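Acetylserotonin O-methyltransferase (Homo sapiens, PDB 4A6D) catalyses the last step of melatonin synthesis, transferring a methyl group from S-adenosylmethionine to the hydroxyl of N-acetylserotonin, and works as a homodimer. Local coordinates at residues 183-189 with 204-210; 246-252 with 277-283. Residues are numbered along the deposited sequence.

Interaction 1 (183-189 with 204-210). With SAM (S-adenosylmethionine), chain D.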
loop_
_atom_site.group_PDB
_atom_site.type_symbol
_atom_site.label_atom_id
_atom_site.label_comp_id
_atom_site.label_asym_id
_atom_site.label_seq_id
_atom_site.Cartn_x
_atom_site.Cartn_y
_atom_site.Cartn_z
ATOM N N MET A 183 -3.014 -28.676 28.395
ATOM C CA MET A 183 -2.595 -27.379 27.847
ATOM C C MET A 183 -3.643 -26.296 27.959
ATOM O O MET A 183 -4.832 -26.587 28.041
ATOM C CB MET A 183 -2.178 -27.521 26.370
ATOM C CG MET A 183 -1.108 -28.535 26.126
ATOM S SD MET A 183 -0.637 -28.516 24.392
ATOM C CE MET A 183 0.516 -29.868 24.351
ATOM N N CYS A 184 -3.204 -25.036 27.895
ATOM C CA CYS A 184 -4.125 -23.898 27.900
ATOM C C CYS A 184 -3.659 -22.844 26.904
ATOM O O CYS A 184 -2.529 -22.363 27.002
ATOM C CB CYS A 184 -4.334 -23.311 29.296
ATOM S SG CYS A 184 -5.418 -21.854 29.325
ATOM N N ASP A 185 -4.517 -22.524 25.920
ATOM C CA ASP A 185 -4.222 -21.476 24.927
ATOM C C ASP A 185 -4.821 -20.175 25.439
ATOM O O ASP A 185 -6.043 -19.990 25.391
ATOM C CB ASP A 185 -4.750 -21.818 23.519
ATOM C CG ASP A 185 -4.138 -20.972 22.411
ATOM O OD1 ASP A 185 -3.326 -20.068 22.726
ATOM O OD2 ASP A 185 -4.492 -21.188 21.229
ATOM N N LEU A 186 -3.963 -19.325 26.034
ATOM C CA LEU A 186 -4.376 -18.050 26.633
ATOM C C LEU A 186 -4.558 -17.042 25.559
ATOM O O LEU A 186 -3.582 -16.670 24.905
ATOM C CB LEU A 186 -3.327 -17.568 27.640
ATOM C CG LEU A 186 -3.198 -18.371 28.914
ATOM C CD1 LEU A 186 -1.915 -18.051 29.584
ATOM C CD2 LEU A 186 -4.339 -18.084 29.852
ATOM N N GLY A 187 -5.797 -16.631 25.335
ATOM C CA GLY A 187 -6.121 -15.706 24.253
ATOM C C GLY A 187 -6.201 -16.518 22.984
ATOM O O GLY A 187 -5.771 -16.066 21.930
ATOM N N GLY A 188 -6.705 -17.745 23.111
ATOM C CA GLY A 188 -6.794 -18.712 22.021
ATOM C C GLY A 188 -7.760 -18.414 20.894
ATOM O O GLY A 188 -7.759 -19.133 19.891
ATOM N N GLY A 189 -8.600 -17.387 21.069
ATOM C CA GLY A 189 -9.576 -16.950 20.070
ATOM C C GLY A 189 -10.584 -18.013 19.685
ATOM O O GLY A 189 -11.202 -18.636 20.554
ATOM N N CYS A 204 -2.650 -35.428 24.496
ATOM C CA CYS A 204 -2.954 -34.134 25.105
ATOM C C CYS A 204 -4.429 -33.689 25.072
ATOM O O CYS A 204 -5.230 -34.201 24.287
ATOM C CB CYS A 204 -2.022 -33.060 24.538
ATOM S SG CYS A 204 -0.253 -33.432 24.748
ATOM N N LYS A 205 -4.764 -32.741 25.958
ATOM C CA LYS A 205 -6.057 -32.063 26.105
ATOM C C LYS A 205 -5.762 -30.565 26.253
ATOM O O LYS A 205 -4.723 -30.193 26.809
ATOM C CB LYS A 205 -6.835 -32.573 27.325
ATOM C CG LYS A 205 -7.903 -33.622 27.007
ATOM C CD LYS A 205 -7.964 -34.765 28.054
ATOM C CE LYS A 205 -8.824 -34.480 29.274
ATOM N NZ LYS A 205 -8.744 -35.568 30.302
ATOM N N ILE A 206 -6.664 -29.703 25.750
ATOM C CA ILE A 206 -6.481 -28.241 25.779
ATOM C C ILE A 206 -7.741 -27.407 26.152
ATOM O O ILE A 206 -8.848 -27.701 25.678
ATOM C CB ILE A 206 -5.846 -27.759 24.431
ATOM C CG1 ILE A 206 -5.284 -26.324 24.508
ATOM C CG2 ILE A 206 -6.823 -27.911 23.273
ATOM C CD1 ILE A 206 -4.167 -26.010 23.453
ATOM N N THR A 207 -7.539 -26.321 26.935
ATOM C CA THR A 207 -8.586 -25.344 27.194
ATOM C C THR A 207 -8.255 -24.039 26.442
ATOM O O THR A 207 -7.147 -23.513 26.577
ATOM C CB THR A 207 -8.811 -25.149 28.673
ATOM O OG1 THR A 207 -9.199 -26.412 29.188
ATOM C CG2 THR A 207 -9.901 -24.104 28.979
ATOM N N VAL A 208 -9.209 -23.527 25.657
ATOM C CA VAL A 208 -9.047 -22.238 24.985
ATOM C C VAL A 208 -9.568 -21.169 25.961
ATOM O O VAL A 208 -10.732 -21.219 26.373
ATOM C CB VAL A 208 -9.723 -22.174 23.589
ATOM C CG1 VAL A 208 -9.608 -20.779 22.983
ATOM C CG2 VAL A 208 -9.120 -23.208 22.634
ATOM N N PHE A 209 -8.685 -20.259 26.395
ATOM C CA PHE A 209 -9.041 -19.169 27.305
ATOM C C PHE A 209 -9.130 -17.837 26.559
ATOM O O PHE A 209 -8.201 -17.440 25.862
ATOM C CB PHE A 209 -8.051 -19.071 28.478
ATOM C CG PHE A 209 -8.482 -18.134 29.583
ATOM C CD1 PHE A 209 -8.241 -16.764 29.492
ATOM C CD2 PHE A 209 -9.159 -18.614 30.698
ATOM C CE1 PHE A 209 -8.643 -15.905 30.510
ATOM C CE2 PHE A 209 -9.543 -17.758 31.724
ATOM C CZ PHE A 209 -9.276 -16.412 31.632
ATOM N N ASP A 210 -10.250 -17.140 26.711
ATOM C CA ASP A 210 -10.453 -15.841 26.076
ATOM C C ASP A 210 -11.573 -15.072 26.761
ATOM O O ASP A 210 -12.200 -15.598 27.681
ATOM C CB ASP A 210 -10.676 -15.978 24.551
ATOM C CG ASP A 210 -9.987 -14.881 23.749
ATOM O OD1 ASP A 210 -10.388 -13.704 23.894
ATOM O OD2 ASP A 210 -9.071 -15.209 22.938
HETATM N N SAM D . -3.933 -16.553 19.879
HETATM C CA SAM D . -4.745 -16.181 18.699
HETATM C C SAM D . -4.048 -16.225 17.323
HETATM O O SAM D . -2.847 -16.052 17.288
HETATM O OXT SAM D . -4.662 -16.430 16.227
HETATM C CB SAM D . -5.365 -14.841 19.006
HETATM C CG SAM D . -4.355 -13.687 19.032
HETATM S SD SAM D . -5.284 -12.133 19.294
HETATM C CE SAM D . -4.086 -10.960 18.808
HETATM C "C5'" SAM D . -5.113 -11.827 21.082
HETATM C "C4'" SAM D . -6.222 -12.654 21.748
HETATM O "O4'" SAM D . -6.150 -12.321 23.123
HETATM C "C3'" SAM D . -7.663 -12.256 21.244
HETATM O "O3'" SAM D . -8.422 -13.417 20.866
HETATM C "C2'" SAM D . -8.238 -11.470 22.467
HETATM O "O2'" SAM D . -9.651 -11.496 22.670
HETATM C "C1'" SAM D . -7.501 -12.164 23.627
HETATM N N9 SAM D . -7.466 -11.340 24.854
HETATM C C8 SAM D . -7.139 -9.988 24.936
HETATM N N7 SAM D . -7.199 -9.592 26.173
HETATM C C5 SAM D . -7.629 -10.645 26.973
HETATM C C6 SAM D . -7.905 -10.832 28.341
HETATM N N6 SAM D . -7.683 -9.806 29.198
HETATM N N1 SAM D . -8.288 -12.078 28.794
HETATM C C2 SAM D . -8.509 -13.095 27.949
HETATM N N3 SAM D . -8.265 -12.940 26.639
HETATM C C4 SAM D . -7.783 -11.791 26.125
#

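Interaction 2 (246-252 with 277-283). With SAM (S-adenosylmethionine), chain D.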
loop_
_atom_site.group_PDB
_atom_site.type_symbol
_atom_site.label_atom_id
_atom_site.label_comp_id
_atom_site.label_asym_id
_atom_site.label_seq_id
_atom_site.Cartn_x
_atom_site.Cartn_y
_atom_site.Cartn_z
ATOM N N ASP A 246 -0.308 -27.764 32.237
ATOM C CA ASP A 246 1.106 -28.111 32.326
ATOM C C ASP A 246 1.835 -27.149 31.423
ATOM O O ASP A 246 2.984 -26.807 31.697
ATOM C CB ASP A 246 1.337 -29.570 31.864
ATOM C CG ASP A 246 0.553 -30.590 32.668
ATOM O OD1 ASP A 246 0.695 -30.604 33.898
ATOM O OD2 ASP A 246 -0.207 -31.369 32.061
ATOM N N LEU A 247 1.146 -26.703 30.349
ATOM C CA LEU A 247 1.652 -25.748 29.352
ATOM C C LEU A 247 0.661 -24.629 29.082
ATOM O O LEU A 247 -0.513 -24.883 28.773
ATOM C CB LEU A 247 2.019 -26.475 28.046
ATOM C CG LEU A 247 2.560 -25.641 26.888
ATOM C CD1 LEU A 247 3.982 -25.203 27.130
ATOM C CD2 LEU A 247 2.458 -26.400 25.588
ATOM N N TYR A 248 1.146 -23.385 29.178
ATOM C CA TYR A 248 0.374 -22.197 28.792
ATOM C C TYR A 248 0.935 -21.686 27.460
ATOM O O TYR A 248 2.151 -21.525 27.339
ATOM C CB TYR A 248 0.400 -21.126 29.898
ATOM C CG TYR A 248 -0.373 -21.576 31.128
ATOM C CD1 TYR A 248 -1.749 -21.371 31.224
ATOM C CD2 TYR A 248 0.251 -22.300 32.144
ATOM C CE1 TYR A 248 -2.477 -21.853 32.304
ATOM C CE2 TYR A 248 -0.472 -22.780 33.243
ATOM C CZ TYR A 248 -1.835 -22.556 33.310
ATOM O OH TYR A 248 -2.550 -22.962 34.403
ATOM N N ILE A 249 0.073 -21.520 26.439
ATOM C CA ILE A 249 0.471 -21.050 25.101
ATOM C C ILE A 249 0.078 -19.591 24.928
ATOM O O ILE A 249 -1.079 -19.251 25.153
ATOM C CB ILE A 249 -0.116 -21.932 23.958
ATOM C CG1 ILE A 249 0.151 -23.449 24.204
ATOM C CG2 ILE A 249 0.354 -21.450 22.562
ATOM C CD1 ILE A 249 -0.527 -24.456 23.185
ATOM N N LEU A 250 1.025 -18.730 24.546
ATOM C CA LEU A 250 0.723 -17.314 24.284
ATOM C C LEU A 250 1.088 -16.998 22.825
ATOM O O LEU A 250 2.258 -16.713 22.527
ATOM C CB LEU A 250 1.449 -16.348 25.248
ATOM C CG LEU A 250 0.966 -16.210 26.691
ATOM C CD1 LEU A 250 1.927 -15.345 27.473
ATOM C CD2 LEU A 250 -0.393 -15.552 26.767
ATOM N N ALA A 251 0.116 -17.179 21.899
ATOM C CA ALA A 251 0.336 -16.926 20.454
ATOM C C ALA A 251 -0.257 -15.564 20.126
ATOM O O ALA A 251 -1.458 -15.342 20.321
ATOM C CB ALA A 251 -0.306 -18.012 19.600
ATOM N N ARG A 252 0.616 -14.624 19.712
ATOM C CA ARG A 252 0.266 -13.245 19.364
ATOM C C ARG A 252 -0.480 -12.523 20.489
ATOM O O ARG A 252 -1.429 -11.777 20.250
ATOM C CB ARG A 252 -0.488 -13.168 18.026
ATOM C CG ARG A 252 0.360 -13.518 16.801
ATOM C CD ARG A 252 -0.471 -14.402 15.922
ATOM N NE ARG A 252 -0.834 -13.760 14.671
ATOM C CZ ARG A 252 -1.857 -14.123 13.902
ATOM N NH1 ARG A 252 -2.685 -15.080 14.294
ATOM N NH2 ARG A 252 -2.075 -13.508 12.746
ATOM N N GLY A 277 6.403 -27.235 34.522
ATOM C CA GLY A 277 5.433 -26.486 33.736
ATOM C C GLY A 277 6.112 -25.652 32.660
ATOM O O GLY A 277 7.272 -25.250 32.816
ATOM N N GLY A 278 5.400 -25.414 31.564
ATOM C CA GLY A 278 5.949 -24.656 30.456
ATOM C C GLY A 278 5.102 -23.495 29.978
ATOM O O GLY A 278 3.884 -23.449 30.178
ATOM N N ILE A 279 5.767 -22.574 29.288
ATOM C CA ILE A 279 5.151 -21.435 28.628
ATOM C C ILE A 279 5.655 -21.430 27.187
ATOM O O ILE A 279 6.863 -21.427 26.962
ATOM C CB ILE A 279 5.318 -20.089 29.373
ATOM C CG1 ILE A 279 4.538 -18.968 28.635
ATOM C CG2 ILE A 279 6.810 -19.743 29.620
ATOM C CD1 ILE A 279 4.314 -17.823 29.351
ATOM N N LEU A 280 4.722 -21.539 26.227
ATOM C CA LEU A 280 5.027 -21.557 24.812
ATOM C C LEU A 280 4.581 -20.242 24.235
ATOM O O LEU A 280 3.382 -19.976 24.177
ATOM C CB LEU A 280 4.363 -22.740 24.078
ATOM C CG LEU A 280 4.686 -22.835 22.553
ATOM C CD1 LEU A 280 6.158 -23.142 22.308
ATOM C CD2 LEU A 280 3.834 -23.864 21.874
ATOM N N VAL A 281 5.551 -19.398 23.870
ATOM C CA VAL A 281 5.344 -18.067 23.308
ATOM C C VAL A 281 5.519 -18.178 21.805
ATOM O O VAL A 281 6.547 -18.686 21.346
ATOM C CB VAL A 281 6.266 -16.996 23.953
ATOM C CG1 VAL A 281 6.178 -15.656 23.201
ATOM C CG2 VAL A 281 5.949 -16.828 25.452
ATOM N N ILE A 282 4.476 -17.797 21.049
ATOM C CA ILE A 282 4.503 -17.882 19.589
ATOM C C ILE A 282 4.372 -16.488 19.033
ATOM O O ILE A 282 3.315 -15.882 19.137
ATOM C CB ILE A 282 3.458 -18.862 18.994
ATOM C CG1 ILE A 282 3.746 -20.295 19.475
ATOM C CG2 ILE A 282 3.452 -18.764 17.425
ATOM C CD1 ILE A 282 2.631 -21.212 19.350
ATOM N N GLU A 283 5.484 -15.970 18.496
ATOM C CA GLU A 283 5.588 -14.625 17.951
ATOM C C GLU A 283 6.597 -14.611 16.784
ATOM O O GLU A 283 7.382 -15.548 16.632
ATOM C CB GLU A 283 6.030 -13.612 19.050
ATOM C CG GLU A 283 5.102 -13.417 20.251
ATOM C CD GLU A 283 3.850 -12.591 20.046
ATOM O OE1 GLU A 283 3.388 -12.494 18.889
ATOM O OE2 GLU A 283 3.277 -12.116 21.052
HETATM N N SAM D . -3.933 -16.553 19.879
HETATM C CA SAM D . -4.745 -16.181 18.699
HETATM C C SAM D . -4.048 -16.225 17.323
HETATM O O SAM D . -2.847 -16.052 17.288
HETATM O OXT SAM D . -4.662 -16.430 16.227
HETATM C CB SAM D . -5.365 -14.841 19.006
HETATM C CG SAM D . -4.355 -13.687 19.032
HETATM S SD SAM D . -5.284 -12.133 19.294
HETATM C CE SAM D . -4.086 -10.960 18.808
HETATM C "C5'" SAM D . -5.113 -11.827 21.082
HETATM C "C4'" SAM D . -6.222 -12.654 21.748
HETATM O "O4'" SAM D . -6.150 -12.321 23.123
HETATM C "C3'" SAM D . -7.663 -12.256 21.244
HETATM O "O3'" SAM D . -8.422 -13.417 20.866
HETATM C "C2'" SAM D . -8.238 -11.470 22.467
HETATM O "O2'" SAM D . -9.651 -11.496 22.670
HETATM C "C1'" SAM D . -7.501 -12.164 23.627
HETATM N N9 SAM D . -7.466 -11.340 24.854
HETATM C C8 SAM D . -7.139 -9.988 24.936
HETATM N N7 SAM D . -7.199 -9.592 26.173
HETATM C C5 SAM D . -7.629 -10.645 26.973
HETATM C C6 SAM D . -7.905 -10.832 28.341
HETATM N N6 SAM D . -7.683 -9.806 29.198
HETATM N N1 SAM D . -8.288 -12.078 28.794
HETATM C C2 SAM D . -8.509 -13.095 27.949
HETATM N N3 SAM D . -8.265 -12.940 26.639
HETATM C C4 SAM D . -7.783 -11.791 26.125
HETATM O O HOH W 1 2.595 -14.175 22.875
#

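Interaction 1 (183-189 with 204-210)
The S-adenosylmethionine pocket of the Rossmann-like methyltransferase domain opens at the C-terminal ends of these two parallel strands. Asp-210, last residue of strand 205-210, grips the ribose with both carboxylate oxygens: SAM O2' donates to Asp-210 OD1 at 2.6 Å and SAM O3' to Asp-210 OD2 at 2.8 Å. OD2 of Asp-210 accepts a hydrogen bond from Gly-189 N at 2.9 Å, tying the acid to the glycine loop after strand 182-186. There Gly-187 O accepts from the methionine ammonium, SAM N, at 2.8 Å. Strand 182-186, the glycine-rich turn, helix 192-200 and strand 205-210 form a beta-alpha-beta unit, and the type II turn from Asp-185 to Gly-188 begins the loop. Glycine suits it: a CB on Gly-187 would clash with SAM O4', one on Gly-188 with Val-208 CG1. Gly-187 N at 2.6 Å and Gly-188 N at 3.1 Å converge on Phe-209 O. Earlier, in parallel register, Thr-207 N donates to Met-183 O and Asp-185 N to Thr-207 O, each at 2.9 Å. Met-183 CB packs on Ile-206 CG1 at 3.8 Å, on the face covered by helix 192-200, while Cys-184 SG meets Phe-209 CB at 3.9 Å on the other.

Interaction 2 (246-252 with 277-283)
Two hydrogen bonds to the methionine part of S-adenosylmethionine mark the C-terminal end of strand 247-251: SAM N donates to Ala-251 O at 2.8 Å, and Arg-252 NH1 reaches SAM O at 3.2 Å, with its guanidinium edge towards the ligand carboxylate. Arg-252 NH1 also hydrogen-bonds to Leu-160 O, and its side chain lies close to His-255, the inferred proton donor/acceptor of the active site. Nearby, a water donates to Leu-250 O at 2.6 Å and to Glu-283 OE2 at 2.8 Å, bridging the two segments; the same OE2 accepts a hydrogen bond from the backbone N of His-255. Between the strands the ladder is parallel and unbroken. Donors and acceptors alternate across it in six bonds, from Gly-278 N to Asp-246 O at 2.8 Å, through Leu-250 N to Leu-280 O at 2.7 Å, to Arg-252 N on Ile-282 O at 3.0 Å. This is the beta-alpha-beta unit in which helix 259-272 connects two neighbouring strands of the Rossmann-like sheet. That helix lies over the face bearing Tyr-248, Leu-250 and Ile-279, where Leu-250 CD1 and Ile-279 CD1 touch at 3.9 Å. On the other face Leu-247 CD1 packs on Leu-280 CB, Ile-249 CG2 on Ile-282 CD1 and Ala-251 CB on Ile-282 CB, all at 3.9 Å. Mainly apolar side chains thus line both faces, apart from Tyr-248, whose OH hydrogen-bonds to Pro-243 O; Asp-246 forms a salt bridge with Lys-274 at the N-terminal end, and the cofactor contacts sit at the C-terminal one.

How the interactions relate
Both contacts are buried in the interior of one sheet, side by side, with Lys-205 of interaction 1 the one exposed residue and Asp-246 of interaction 2 partly exposed. Strand 182-186 of interaction 1 neighbours strand 247-251 of interaction 2, and Cys-184 N and O probably hydrogen-bond to Leu-247 O and Ile-249 N. Their centres lie 10 Å apart. Each is a parallel pair linked through a helix, and each meets S-adenosylmethionine at its C-terminal end, but interaction 1 serves the ribose with an acid and interaction 2 the carboxylate with a base. They share the ammonium, which donates to both Gly-187 O and Ala-251 O.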